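Local atomic coordinates of HD superfamily hydrolase (Clostridium acetobutylicum ATCC 824, PDB entry 3CCG), a protein that probably hydrolyses diadenosine tetraphosphate symmetrically to two ADP molecules, using a pair of iron ions bound in an all-helical HD domain. Residues D10-N15 / G49-C54; A89-A94 / V105-E110; I125-D130 / K154-S159. All coordinates share one frame; numbering follows the deposited sequence. Where two conformers were deposited one is given.

Contact 1. Residues D10-N15 / G49-C54; sequences DYLMNN and GLVHDC. With FE (Fe (III) ion), chain C; FE (Fe (III) ion), chain B.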
ATOM      1  N   ASP A  10     -24.992  24.960 -14.090  0.50 17.07           N
ATOM      2  CA  ASP A  10     -24.435  25.732 -15.198  0.50 17.86           C
ATOM      3  C   ASP A  10     -22.922  25.584 -15.209  0.50 17.18           C
ATOM      4  O   ASP A  10     -22.288  25.317 -16.246  0.50 17.66           O
ATOM      5  CB  ASP A  10     -24.795  27.215 -15.062  0.50 19.09           C
ATOM      6  CG  ASP A  10     -26.221  27.529 -15.488  0.50 20.41           C
ATOM      7  OD1 ASP A  10     -26.893  26.657 -16.071  0.50 23.04           O
ATOM      8  OD2 ASP A  10     -26.647  28.672 -15.246  0.50 19.89           O
ATOM      9  N   TYR A  11     -22.348  25.767 -14.030  1.00 16.62           N
ATOM     10  CA  TYR A  11     -20.893  25.689 -13.866  1.00 17.44           C
ATOM     11  C   TYR A  11     -20.382  24.327 -14.230  1.00 16.96           C
ATOM     12  O   TYR A  11     -19.354  24.198 -14.916  1.00 17.43           O
ATOM     13  CB  TYR A  11     -20.556  26.002 -12.437  1.00 16.70           C
ATOM     14  CG  TYR A  11     -19.098  25.879 -11.999  1.00 21.33           C
ATOM     15  CD1 TYR A  11     -18.201  26.931 -12.178  1.00 22.59           C
ATOM     16  CD2 TYR A  11     -18.674  24.786 -11.272  1.00 26.34           C
ATOM     17  CE1 TYR A  11     -16.912  26.841 -11.746  1.00 23.93           C
ATOM     18  CE2 TYR A  11     -17.377  24.688 -10.825  1.00 27.03           C
ATOM     19  CZ  TYR A  11     -16.507  25.731 -11.049  1.00 26.93           C
ATOM     20  OH  TYR A  11     -15.207  25.650 -10.596  1.00 27.62           O
ATOM     21  N   LEU A  12     -21.044  23.278 -13.764  1.00 14.97           N
ATOM     22  CA  LEU A  12     -20.599  21.901 -14.056  1.00 14.94           C
ATOM     23  C   LEU A  12     -20.735  21.551 -15.516  1.00 15.49           C
ATOM     24  O   LEU A  12     -19.842  20.917 -16.097  1.00 18.75           O
ATOM     25  CB  LEU A  12     -21.327  20.870 -13.159  1.00 14.75           C
ATOM     26  CG  LEU A  12     -21.072  20.965 -11.658  1.00 16.20           C
ATOM     27  CD1 LEU A  12     -22.004  20.023 -10.912  1.00 17.20           C
ATOM     28  CD2 LEU A  12     -19.583  20.722 -11.298  1.00 14.23           C
HETATM   29  N   MSE A  13     -21.840  21.921 -16.152  0.70 18.02           N
HETATM   30  CA  MSE A  13     -21.967  21.623 -17.585  0.70 20.18           C
HETATM   31  C   MSE A  13     -20.843  22.312 -18.380  0.70 20.86           C
HETATM   32  O   MSE A  13     -20.239  21.700 -19.295  0.70 22.19           O
HETATM   33  CB  MSE A  13     -23.352  22.018 -18.136  0.70 22.98           C
HETATM   34  CG  MSE A  13     -23.424  21.900 -19.666  0.70 27.01           C
HETATM   35 SE   MSE A  13     -23.182  20.062 -20.277  0.50 28.92          SE
HETATM   36  CE  MSE A  13     -24.985  19.386 -20.056  0.70 34.30           C
ATOM     37  N   ASN A  14     -20.548  23.558 -18.028  0.70 19.76           N
ATOM     38  CA  ASN A  14     -19.515  24.338 -18.728  0.70 22.78           C
ATOM     39  C   ASN A  14     -18.119  23.759 -18.567  0.70 22.19           C
ATOM     40  O   ASN A  14     -17.324  23.665 -19.509  0.70 23.90           O
ATOM     41  CB  ASN A  14     -19.463  25.785 -18.222  0.70 24.02           C
ATOM     42  CG  ASN A  14     -20.593  26.647 -18.754  0.70 29.78           C
ATOM     43  OD1 ASN A  14     -21.037  26.481 -19.892  0.70 33.95           O
ATOM     44  ND2 ASN A  14     -21.038  27.611 -17.944  0.70 36.76           N
ATOM     45  N   ASN A  15     -17.848  23.293 -17.366  1.00 18.56           N
ATOM     46  CA  ASN A  15     -16.505  22.838 -16.999  1.00 21.01           C
ATOM     47  C   ASN A  15     -16.264  21.374 -17.307  1.00 21.03           C
ATOM     48  O   ASN A  15     -15.150  20.992 -17.658  1.00 23.71           O
ATOM     49  CB  ASN A  15     -16.180  23.163 -15.532  1.00 22.63           C
ATOM     50  CG  ASN A  15     -15.788  24.624 -15.327  1.00 30.55           C
ATOM     51  OD1 ASN A  15     -14.683  25.020 -15.682  1.00 38.26           O
ATOM     52  ND2 ASN A  15     -16.672  25.415 -14.763  1.00 35.87           N
ATOM     53  N   GLY A  49     -22.555  14.373  -4.279  1.00 11.22           N
ATOM     54  CA  GLY A  49     -22.542  13.593  -5.496  1.00 10.37           C
ATOM     55  C   GLY A  49     -22.519  14.478  -6.745  1.00 12.11           C
ATOM     56  O   GLY A  49     -21.815  14.238  -7.731  1.00 12.53           O
ATOM     57  N   LEU A  50     -23.307  15.552  -6.703  1.00 12.54           N
ATOM     58  CA  LEU A  50     -23.351  16.453  -7.826  1.00 12.57           C
ATOM     59  C   LEU A  50     -21.988  17.097  -8.131  1.00 11.58           C
ATOM     60  O   LEU A  50     -21.606  17.174  -9.302  1.00 13.34           O
ATOM     61  CB  LEU A  50     -24.397  17.547  -7.601  1.00 13.67           C
ATOM     62  CG  LEU A  50     -24.597  18.580  -8.739  1.00 14.62           C
ATOM     63  CD1 LEU A  50     -24.989  17.910 -10.054  1.00 19.62           C
ATOM     64  CD2 LEU A  50     -25.605  19.632  -8.284  1.00 18.91           C
ATOM     65  N   VAL A  51     -21.292  17.548  -7.093  1.00 13.02           N
ATOM     66  CA  VAL A  51     -20.085  18.353  -7.310  1.00 12.90           C
ATOM     67  C   VAL A  51     -18.771  17.607  -7.145  1.00 13.54           C
ATOM     68  O   VAL A  51     -17.705  18.176  -7.368  1.00 12.66           O
ATOM     69  CB  VAL A  51     -20.082  19.594  -6.408  1.00 14.82           C
ATOM     70  CG1 VAL A  51     -21.425  20.365  -6.520  1.00 13.68           C
ATOM     71  CG2 VAL A  51     -19.822  19.236  -4.989  1.00 16.79           C
ATOM     72  N   HIS A  52     -18.830  16.314  -6.905  1.00 12.98           N
ATOM     73  CA  HIS A  52     -17.625  15.547  -6.529  1.00 12.86           C
ATOM     74  C   HIS A  52     -16.532  15.658  -7.595  1.00 11.14           C
ATOM     75  O   HIS A  52     -15.344  15.618  -7.224  1.00 10.93           O
ATOM     76  CB  HIS A  52     -17.931  14.074  -6.259  1.00 14.11           C
ATOM     77  CG  HIS A  52     -18.088  13.261  -7.492  1.00 13.92           C
ATOM     78  ND1 HIS A  52     -19.205  13.280  -8.319  1.00 13.50           N
ATOM     79  CD2 HIS A  52     -17.225  12.407  -8.075  1.00 12.88           C
ATOM     80  CE1 HIS A  52     -19.010  12.457  -9.329  1.00 12.90           C
ATOM     81  NE2 HIS A  52     -17.804  11.928  -9.221  1.00 14.46           N
ATOM     82  N   ASP A  53     -16.905  15.765  -8.866  1.00 11.54           N
ATOM     83  CA  ASP A  53     -15.930  15.749  -9.971  1.00 10.36           C
ATOM     84  C   ASP A  53     -15.751  17.187 -10.512  1.00 11.86           C
ATOM     85  O   ASP A  53     -15.339  17.346 -11.647  1.00 10.84           O
ATOM     86  CB  ASP A  53     -16.299  14.771 -11.112  1.00 11.74           C
ATOM     87  CG  ASP A  53     -15.564  13.492 -11.058  1.00 13.44           C
ATOM     88  OD1 ASP A  53     -14.648  13.290 -10.254  1.00 12.14           O
ATOM     89  OD2 ASP A  53     -15.925  12.596 -11.854  1.00 17.52           O
ATOM     90  N   CYS A  54     -16.069  18.206  -9.736  1.00 11.97           N
ATOM     91  CA  CYS A  54     -16.000  19.570 -10.244  1.00 10.77           C
ATOM     92  C   CYS A  54     -14.597  19.979 -10.811  1.00 11.98           C
ATOM     93  O   CYS A  54     -14.483  20.927 -11.650  1.00 11.86           O
ATOM     94  CB  CYS A  54     -16.577  20.594  -9.237  1.00 11.38           C
ATOM     95  SG  CYS A  54     -15.611  20.819  -7.762  1.00 12.66           S
TER
HETATM   96 FE    FE C 191     -16.554  10.429 -10.821  0.75 18.91          FE
HETATM   97 FE    FE B 190     -13.555  11.492  -9.713  0.75 12.81          FE
HETATM   98  O   HOH W   1     -13.886  23.517 -12.376  1.00 37.11           O
HETATM   99  O   HOH W   2     -15.331  10.480  -9.625  1.00 13.67           O
HETATM  100  O   HOH W   3     -12.528   9.711  -9.302  1.00 14.84           O

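Contact 2. Residues A89-A94 / V105-E110; sequences AGRILA and VLNAIE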
ATOM      1  N   ALA A  89      -8.628  18.961  -5.169  1.00  9.34           N
ATOM      2  CA  ALA A  89      -8.840  20.228  -5.908  1.00  9.96           C
ATOM      3  C   ALA A  89     -10.347  20.510  -5.924  1.00 10.89           C
ATOM      4  O   ALA A  89     -10.760  21.626  -5.747  1.00 11.68           O
ATOM      5  CB  ALA A  89      -8.236  20.234  -7.340  1.00 11.81           C
ATOM      6  N   GLY A  90     -11.149  19.457  -6.072  1.00 11.01           N
ATOM      7  CA  GLY A  90     -12.603  19.608  -6.052  1.00 10.47           C
ATOM      8  C   GLY A  90     -13.123  20.078  -4.715  1.00 10.73           C
ATOM      9  O   GLY A  90     -14.053  20.879  -4.666  1.00 11.81           O
ATOM     10  N   ARG A  91     -12.528  19.582  -3.636  1.00  9.24           N
ATOM     11  CA  ARG A  91     -12.887  20.086  -2.300  1.00  9.28           C
ATOM     12  C   ARG A  91     -12.617  21.567  -2.219  1.00 10.98           C
ATOM     13  O   ARG A  91     -13.453  22.367  -1.727  1.00 11.46           O
ATOM     14  CB  ARG A  91     -12.113  19.347  -1.238  1.00 12.55           C
ATOM     15  CG  ARG A  91     -12.209  19.917   0.154  1.00 18.95           C
ATOM     16  CD  ARG A  91     -11.171  19.394   1.168  1.00 15.08           C
ATOM     17  NE  ARG A  91     -11.407  20.100   2.408  1.00 18.15           N
ATOM     18  CZ  ARG A  91     -11.928  19.581   3.497  1.00 25.87           C
ATOM     19  NH1 ARG A  91     -12.175  18.297   3.565  1.00 26.28           N
ATOM     20  NH2 ARG A  91     -12.113  20.369   4.552  1.00 36.66           N
ATOM     21  N   ILE A  92     -11.468  21.976  -2.727  1.00 10.50           N
ATOM     22  CA  ILE A  92     -11.083  23.393  -2.694  1.00 12.08           C
ATOM     23  C   ILE A  92     -12.025  24.253  -3.516  1.00 12.36           C
ATOM     24  O   ILE A  92     -12.456  25.352  -3.088  1.00 13.11           O
ATOM     25  CB  ILE A  92      -9.624  23.560  -3.139  1.00 10.39           C
ATOM     26  CG1 ILE A  92      -8.717  22.971  -2.103  1.00 12.93           C
ATOM     27  CG2 ILE A  92      -9.278  25.045  -3.331  1.00 13.59           C
ATOM     28  CD1 ILE A  92      -7.217  22.851  -2.613  1.00 14.29           C
ATOM     29  N   LEU A  93     -12.372  23.802  -4.714  1.00 13.29           N
ATOM     30  CA  LEU A  93     -13.301  24.566  -5.532  1.00 11.69           C
ATOM     31  C   LEU A  93     -14.689  24.599  -4.851  1.00 13.70           C
ATOM     32  O   LEU A  93     -15.385  25.609  -4.834  1.00 13.98           O
ATOM     33  CB  LEU A  93     -13.452  23.999  -6.951  1.00 13.24           C
ATOM     34  CG  LEU A  93     -12.193  24.012  -7.794  1.00 15.22           C
ATOM     35  CD1 LEU A  93     -12.488  23.419  -9.159  1.00 18.06           C
ATOM     36  CD2 LEU A  93     -11.626  25.404  -7.915  1.00 20.81           C
ATOM     37  N   ALA A  94     -15.137  23.468  -4.334  1.00 11.85           N
ATOM     38  CA  ALA A  94     -16.456  23.393  -3.677  1.00 12.31           C
ATOM     39  C   ALA A  94     -16.518  24.424  -2.524  1.00 14.83           C
ATOM     40  O   ALA A  94     -17.518  25.120  -2.354  1.00 14.46           O
ATOM     41  CB  ALA A  94     -16.667  22.000  -3.155  1.00 13.03           C
ATOM     42  N   VAL A 105     -19.452  16.872   3.594  1.00 12.03           N
ATOM     43  CA  VAL A 105     -19.503  16.998   2.114  1.00 11.19           C
ATOM     44  C   VAL A 105     -18.120  17.234   1.575  1.00 12.28           C
ATOM     45  O   VAL A 105     -17.716  16.582   0.606  1.00  9.93           O
ATOM     46  CB  VAL A 105     -20.431  18.110   1.691  1.00  9.31           C
ATOM     47  CG1 VAL A 105     -20.331  18.482   0.194  1.00 10.66           C
ATOM     48  CG2 VAL A 105     -21.882  17.753   2.053  1.00 14.01           C
ATOM     49  N   LEU A 106     -17.376  18.153   2.158  1.00 10.92           N
ATOM     50  CA  LEU A 106     -16.041  18.442   1.632  1.00 11.34           C
ATOM     51  C   LEU A 106     -15.144  17.185   1.724  1.00 10.13           C
ATOM     52  O   LEU A 106     -14.378  16.903   0.787  1.00 10.60           O
ATOM     53  CB  LEU A 106     -15.437  19.638   2.370  1.00 11.51           C
ATOM     54  CG  LEU A 106     -16.167  20.943   2.147  1.00 11.80           C
ATOM     55  CD1 LEU A 106     -15.539  22.020   3.083  1.00 14.64           C
ATOM     56  CD2 LEU A 106     -16.156  21.377   0.679  1.00 13.38           C
ATOM     57  N   ASN A 107     -15.184  16.463   2.844  1.00 11.28           N
ATOM     58  CA  ASN A 107     -14.406  15.233   2.952  1.00 10.61           C
ATOM     59  C   ASN A 107     -14.815  14.195   1.871  1.00 10.00           C
ATOM     60  O   ASN A 107     -13.968  13.500   1.275  1.00 10.63           O
ATOM     61  CB  ASN A 107     -14.550  14.557   4.326  1.00 12.16           C
ATOM     62  CG  ASN A 107     -13.796  15.297   5.407  1.00 12.78           C
ATOM     63  OD1 ASN A 107     -12.821  15.994   5.130  1.00 15.74           O
ATOM     64  ND2 ASN A 107     -14.269  15.164   6.660  1.00 13.70           N
ATOM     65  N   ALA A 108     -16.117  14.042   1.653  1.00 10.11           N
ATOM     66  CA  ALA A 108     -16.615  13.075   0.692  1.00 10.96           C
ATOM     67  C   ALA A 108     -16.061  13.399  -0.712  1.00 11.60           C
ATOM     68  O   ALA A 108     -15.725  12.513  -1.470  1.00 12.22           O
ATOM     69  CB  ALA A 108     -18.121  13.072   0.703  1.00 11.78           C
ATOM     70  N   ILE A 109     -16.000  14.682  -1.062  1.00 10.91           N
ATOM     71  CA  ILE A 109     -15.437  15.094  -2.340  1.00  9.87           C
ATOM     72  C   ILE A 109     -13.916  14.821  -2.333  1.00 10.24           C
ATOM     73  O   ILE A 109     -13.380  14.190  -3.237  1.00 10.65           O
ATOM     74  CB  ILE A 109     -15.680  16.579  -2.578  1.00  9.63           C
ATOM     75  CG1 ILE A 109     -17.176  16.916  -2.610  1.00  9.52           C
ATOM     76  CG2 ILE A 109     -15.021  17.036  -3.838  1.00  9.46           C
ATOM     77  CD1 ILE A 109     -17.454  18.450  -2.558  1.00 11.90           C
ATOM     78  N   GLU A 110     -13.237  15.268  -1.287  1.00  9.69           N
ATOM     79  CA  GLU A 110     -11.793  15.113  -1.216  1.00 11.67           C
ATOM     80  C   GLU A 110     -11.326  13.665  -1.401  1.00 10.87           C
ATOM     81  O   GLU A 110     -10.321  13.435  -2.086  1.00 13.36           O
ATOM     82  CB  GLU A 110     -11.246  15.601   0.105  1.00 13.83           C
ATOM     83  CG  GLU A 110      -9.761  15.435   0.286  1.00 14.91           C
ATOM     84  CD  GLU A 110      -9.218  16.144   1.522  1.00 15.13           C
ATOM     85  OE1 GLU A 110      -9.974  16.669   2.335  1.00 18.59           O
ATOM     86  OE2 GLU A 110      -7.989  16.055   1.703  1.00 19.50           O
TER

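Contact 3. Residues I125-D130 / K154-S159; sequences IIYIAD and KALLMS. With FE (Fe (III) ion), chain C.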
ATOM      1  N   ILE A 125     -20.574   6.478   0.680  1.00 11.11           N
ATOM      2  CA  ILE A 125     -21.637   6.580  -0.321  1.00 12.00           C
ATOM      3  C   ILE A 125     -21.115   7.260  -1.621  1.00 10.76           C
ATOM      4  O   ILE A 125     -21.369   6.782  -2.748  1.00 12.82           O
ATOM      5  CB  ILE A 125     -22.841   7.328   0.274  1.00 12.82           C
ATOM      6  CG1 ILE A 125     -23.550   6.430   1.293  1.00 13.10           C
ATOM      7  CG2 ILE A 125     -23.786   7.718  -0.837  1.00 13.51           C
ATOM      8  CD1 ILE A 125     -24.746   7.080   2.036  1.00 15.22           C
ATOM      9  N   ILE A 126     -20.338   8.352  -1.460  1.00 11.51           N
ATOM     10  CA  ILE A 126     -19.880   9.115  -2.635  1.00 11.45           C
ATOM     11  C   ILE A 126     -18.822   8.285  -3.374  1.00 11.41           C
ATOM     12  O   ILE A 126     -18.852   8.125  -4.604  1.00 11.37           O
ATOM     13  CB  ILE A 126     -19.389  10.522  -2.275  1.00 12.29           C
ATOM     14  CG1 ILE A 126     -20.559  11.328  -1.650  1.00 12.64           C
ATOM     15  CG2 ILE A 126     -18.796  11.206  -3.493  1.00 12.98           C
ATOM     16  CD1 ILE A 126     -21.885  11.316  -2.441  1.00 11.50           C
ATOM     17  N   TYR A 127     -17.927   7.690  -2.608  1.00 11.93           N
ATOM     18  CA  TYR A 127     -16.904   6.840  -3.197  1.00 12.03           C
ATOM     19  C   TYR A 127     -17.515   5.698  -4.051  1.00 11.24           C
ATOM     20  O   TYR A 127     -17.146   5.484  -5.210  1.00 12.42           O
ATOM     21  CB  TYR A 127     -15.961   6.293  -2.101  1.00 12.04           C
ATOM     22  CG  TYR A 127     -14.967   5.271  -2.628  1.00 13.83           C
ATOM     23  CD1 TYR A 127     -15.378   3.976  -2.809  1.00 14.70           C
ATOM     24  CD2 TYR A 127     -13.693   5.629  -3.049  1.00 12.49           C
ATOM     25  CE1 TYR A 127     -14.558   3.032  -3.324  1.00 17.95           C
ATOM     26  CE2 TYR A 127     -12.845   4.676  -3.597  1.00 17.27           C
ATOM     27  CZ  TYR A 127     -13.311   3.385  -3.756  1.00 18.41           C
ATOM     28  OH  TYR A 127     -12.523   2.339  -4.251  1.00 21.08           O
ATOM     29  N   ILE A 128     -18.472   4.983  -3.474  1.00 11.32           N
ATOM     30  CA  ILE A 128     -19.024   3.840  -4.199  1.00 13.30           C
ATOM     31  C   ILE A 128     -19.985   4.251  -5.313  1.00 13.12           C
ATOM     32  O   ILE A 128     -20.062   3.600  -6.361  1.00 13.43           O
ATOM     33  CB  ILE A 128     -19.659   2.825  -3.213  1.00 12.83           C
ATOM     34  CG1 ILE A 128     -19.593   1.416  -3.823  1.00 18.41           C
ATOM     35  CG2 ILE A 128     -21.038   3.242  -2.796  1.00 17.39           C
ATOM     36  CD1 ILE A 128     -18.149   0.814  -3.852  1.00 16.95           C
ATOM     37  N   ALA A 129     -20.666   5.372  -5.101  1.00 14.26           N
ATOM     38  CA  ALA A 129     -21.612   5.870  -6.115  1.00 11.96           C
ATOM     39  C   ALA A 129     -20.934   6.111  -7.427  1.00 12.68           C
ATOM     40  O   ALA A 129     -21.507   5.826  -8.488  1.00 14.11           O
ATOM     41  CB  ALA A 129     -22.314   7.166  -5.639  1.00 12.54           C
ATOM     42  N   ASP A 130     -19.676   6.546  -7.372  1.00 14.25           N
ATOM     43  CA  ASP A 130     -18.937   6.778  -8.593  1.00 16.26           C
ATOM     44  C   ASP A 130     -18.806   5.491  -9.466  1.00 17.13           C
ATOM     45  O   ASP A 130     -18.905   5.536 -10.688  1.00 20.31           O
ATOM     46  CB  ASP A 130     -17.565   7.334  -8.221  1.00 19.20           C
ATOM     47  CG  ASP A 130     -16.843   7.900  -9.407  1.00 28.58           C
ATOM     48  OD1 ASP A 130     -17.484   8.578 -10.202  1.00 28.76           O
ATOM     49  OD2 ASP A 130     -15.620   7.715  -9.492  1.00 32.93           O
ATOM     50  N   LYS A 154     -18.468  -4.102   2.600  1.00 19.13           N
ATOM     51  CA  LYS A 154     -18.089  -5.162   1.693  1.00 21.24           C
ATOM     52  C   LYS A 154     -17.825  -4.612   0.296  1.00 21.01           C
ATOM     53  O   LYS A 154     -16.884  -4.982  -0.380  1.00 21.43           O
ATOM     54  CB  LYS A 154     -19.177  -6.253   1.644  1.00 25.76           C
ATOM     55  CG  LYS A 154     -18.927  -7.368   0.617  1.00 28.95           C
ATOM     56  CD  LYS A 154     -20.151  -8.322   0.520  1.00 35.97           C
ATOM     57  CE  LYS A 154     -19.908  -9.497  -0.448  1.00 40.63           C
ATOM     58  N   ALA A 155     -18.719  -3.729  -0.164  1.00 19.97           N
ATOM     59  CA  ALA A 155     -18.594  -3.164  -1.480  1.00 18.46           C
ATOM     60  C   ALA A 155     -17.279  -2.377  -1.617  1.00 15.54           C
ATOM     61  O   ALA A 155     -16.597  -2.476  -2.619  1.00 15.80           O
ATOM     62  CB  ALA A 155     -19.814  -2.249  -1.764  1.00 19.35           C
ATOM     63  N   LEU A 156     -16.964  -1.567  -0.617  0.50 17.75           N
ATOM     64  CA  LEU A 156     -15.710  -0.791  -0.692  0.50 16.90           C
ATOM     65  C   LEU A 156     -14.518  -1.740  -0.773  0.50 16.15           C
ATOM     66  O   LEU A 156     -13.674  -1.613  -1.670  0.50 12.70           O
ATOM     67  CB  LEU A 156     -15.555   0.162   0.473  0.50 16.36           C
ATOM     68  CG  LEU A 156     -16.069   1.579   0.240  0.50 20.84           C
ATOM     69  CD1 LEU A 156     -17.569   1.631   0.112  0.50 14.78           C
ATOM     70  CD2 LEU A 156     -15.586   2.472   1.391  0.50 16.72           C
ATOM     71  N   LEU A 157     -14.532  -2.747   0.097  1.00 18.65           N
ATOM     72  CA  LEU A 157     -13.435  -3.707   0.118  1.00 20.17           C
ATOM     73  C   LEU A 157     -13.261  -4.362  -1.242  1.00 18.41           C
ATOM     74  O   LEU A 157     -12.147  -4.458  -1.758  1.00 20.31           O
ATOM     75  CB  LEU A 157     -13.664  -4.696   1.272  1.00 22.26           C
ATOM     76  CG  LEU A 157     -12.555  -5.691   1.619  1.00 29.95           C
ATOM     77  CD1 LEU A 157     -11.210  -4.996   1.755  1.00 24.36           C
ATOM     78  CD2 LEU A 157     -12.925  -6.454   2.919  1.00 28.62           C
HETATM   79  N   MSE A 158     -14.371  -4.754  -1.857  0.50 18.53           N
HETATM   80  CA  MSE A 158     -14.322  -5.343  -3.169  0.50 18.75           C
HETATM   81  C   MSE A 158     -13.706  -4.366  -4.177  0.50 17.73           C
HETATM   82  O   MSE A 158     -12.931  -4.738  -5.060  0.50 18.80           O
HETATM   83  CB  MSE A 158     -15.738  -5.744  -3.592  0.50 19.45           C
HETATM   84  CG  MSE A 158     -16.358  -6.793  -2.693  0.50 23.50           C
HETATM   85 SE   MSE A 158     -18.244  -6.976  -3.031  0.38 23.10          SE
HETATM   86  CE  MSE A 158     -18.043  -6.814  -5.045  0.50  8.65           C
ATOM     87  N   SER A 159     -14.095  -3.097  -4.064  1.00 19.42           N
ATOM     88  CA  SER A 159     -13.565  -2.062  -4.970  1.00 17.48           C
ATOM     89  C   SER A 159     -12.061  -1.810  -4.814  1.00 14.28           C
ATOM     90  O   SER A 159     -11.323  -1.708  -5.810  1.00 15.81           O
ATOM     91  CB  SER A 159     -14.369  -0.742  -4.824  1.00 17.44           C
ATOM     92  OG  SER A 159     -13.962   0.190  -5.808  1.00 25.62           O
TER
HETATM   93 FE    FE C 191     -16.554  10.429 -10.821  0.75 18.91          FE
HETATM   94  O   HOH W   2     -15.331  10.480  -9.625  1.00 13.67           O

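Contact 1. Residues D10-N15 / G49-C54
The carbonyl oxygen of Y11, whose ring edge meets C54 across the contact, is gripped by two donors of N15: its backbone N-H and its side-chain amide, ND2 lying 2.9 Å from Y11 O with an N-H...O angle of 151°. The two reach the oxygen from opposite faces of its plane. The same ND2 lies over one face of the Y11 ring, offset toward the rim. The tyrosine in turn uses its hydroxyl to reach water 1, which donates to C54 O over 2.8 Å, so the segments share a polar link without a direct hydrogen bond.

The remainder is mainly van der Waals contact and centres on L12, one methyl also lying against a carbonyl oxygen. A chi1 of -64° sets L12 CG beside the backbone N. CD1 meets L50, 3.3 Å from L50 O and 3.7 Å from L50 CG, while L12 CD2 rests 3.6 Å from C54 CB. A branched leucine suits this place because its two methyls can serve both L50 and the short side chain of C54.

The type I turn from V51 to C54 carries H52 and D53, which name the HD family. The H52 ring is steadied by ND1, which donates to G49 O at 2.8 Å and 159° with the acceptor in the ring plane; NE2 at the far side of the ring binds one iron at 2.5 Å. D53 bridges the metals, OD2 on that same iron and OD1 on the second at 2.2 Å. H23 and D130 complete the protein ligands of the first iron, H86 and H112 those of the second. The chemistry thus divides: hydrocarbon fixes the back of the turn to helix 5-38, and its other side presents nitrogen and carboxylate oxygens to the metals.

Contact 2. Residues A89-A94 / V105-E110
This is a helix-helix contact within an antiparallel helical hairpin of the HD domain, in which R91 of helix 87-98 lies across L106 and E110 of helix 103-110. The axes of the two short segments approach to 8.1 Å at 148°. G90 suits so close an approach: having no side chain, it lets I109 CG2 press on the backbone, 3.6 Å from R91 N. Deeper in, A94 CB meets I109 CD1 at 3.7 Å and also faces L106 CD2, a small methyl received between two larger side chains.

Toward the outer side the chemistry turns polar. R91 leaves the helix with CG anti to the backbone N and runs extended as far as NE, crossing L106 at about a right angle. L106 CB sits over the centre of one face of the R91 guanidinium, 3.7 Å above the plane. NH1 has two partners. R91 NH1 donates to N107 OD1 at 2.9 Å and 135°, the acceptor lying in the guanidinium plane; E110 OE1 lies 3.0 Å from R91 NH1 in a salt bridge whose hydrogen bond is weak, with the carboxylate plane turned 77° from the guanidinium. A long arginine suits this place because its aliphatic part can cover hydrocarbon while its charged end reaches acceptors one turn of helix apart.

Beyond the hairpin, I109 O accepts a hydrogen bond from ND1 of the iron ligand H112. I109 also touches V51 of helix 42-51, while V105 and A108 lean on L122, so helix 103-110 is packed between helices 87-98, 42-51 and 121-132.

Contact 3. Residues I125-D130 / K154-S159
Y127 and S159 meet through their hydroxyls, Y127 OH lying 3.0 Å from S159 OG in a hydrogen bond that either could donate. The serine oxygen approaches at the edge of the phenol, near the ring plane. Y127 leaves its helix toward the other segment with CG anti to the backbone N (chi1 173°), and the length of the phenol beyond CG brings OH to S159. Serine suits the receiving position, since it supplies a polar partner in a buried place without filling much space.

Beside this bond the contact is hydrocarbon. I128 extends its CD1 to the other helix, where it lies 4.1 Å from A155 CB and 3.8 Å from A155 O; S159 CB and a methyl of L156 are also near. L156, modelled in two conformers, crosses the tyrosine obliquely in the one described here, with its CG 3.9 Å from Y127 CD1. Alanine at 155 keeps the surface low where the isoleucine tip arrives. The segment axes stand 10.3 Å apart at 55°, a wide separation spanned by Y127 and I128 from one side and L156 from the other.

One turn on, the same helix serves the metal. D130 points from another side of the helix and binds iron through OD1 at 2.2 Å; H23, H52 and D53 are the other protein ligands of that ion. The backbone O of D130 accepts from R136 NE. The helix that offers Y127 and I128 to its neighbour therefore also carries the last aspartate of the HD signature.

Around the pair, the Y127 ring meets those of F160 and Y131. Helix 5-38 lies against I125, I126, I128 and A129 through L34, A31 and T30, so that helix 121-132 stands between helix 5-38 and helix 152-170, while helix 141-150 packs on the latter at A155 and M158.

Contacts 1 and 3 are buried and each carries iron ligands: H52 and D53 from the turn in one, D130 from a helix in the other, all on a shared iron although the centres of the two contacts lie about 21 Å apart on opposite sides of the chain's centre. Contact 2 is only partly buried, holds no ligand, and alone has a salt bridge between its segments. Contact 1 joins its segments by leucine packing and a water, contact 3 by a direct hydroxyl pair among aliphatic groups. The three touch one another: V51 of contact 1 packs on I109 of contact 2, and I126 of contact 3 meets both G49 and A108.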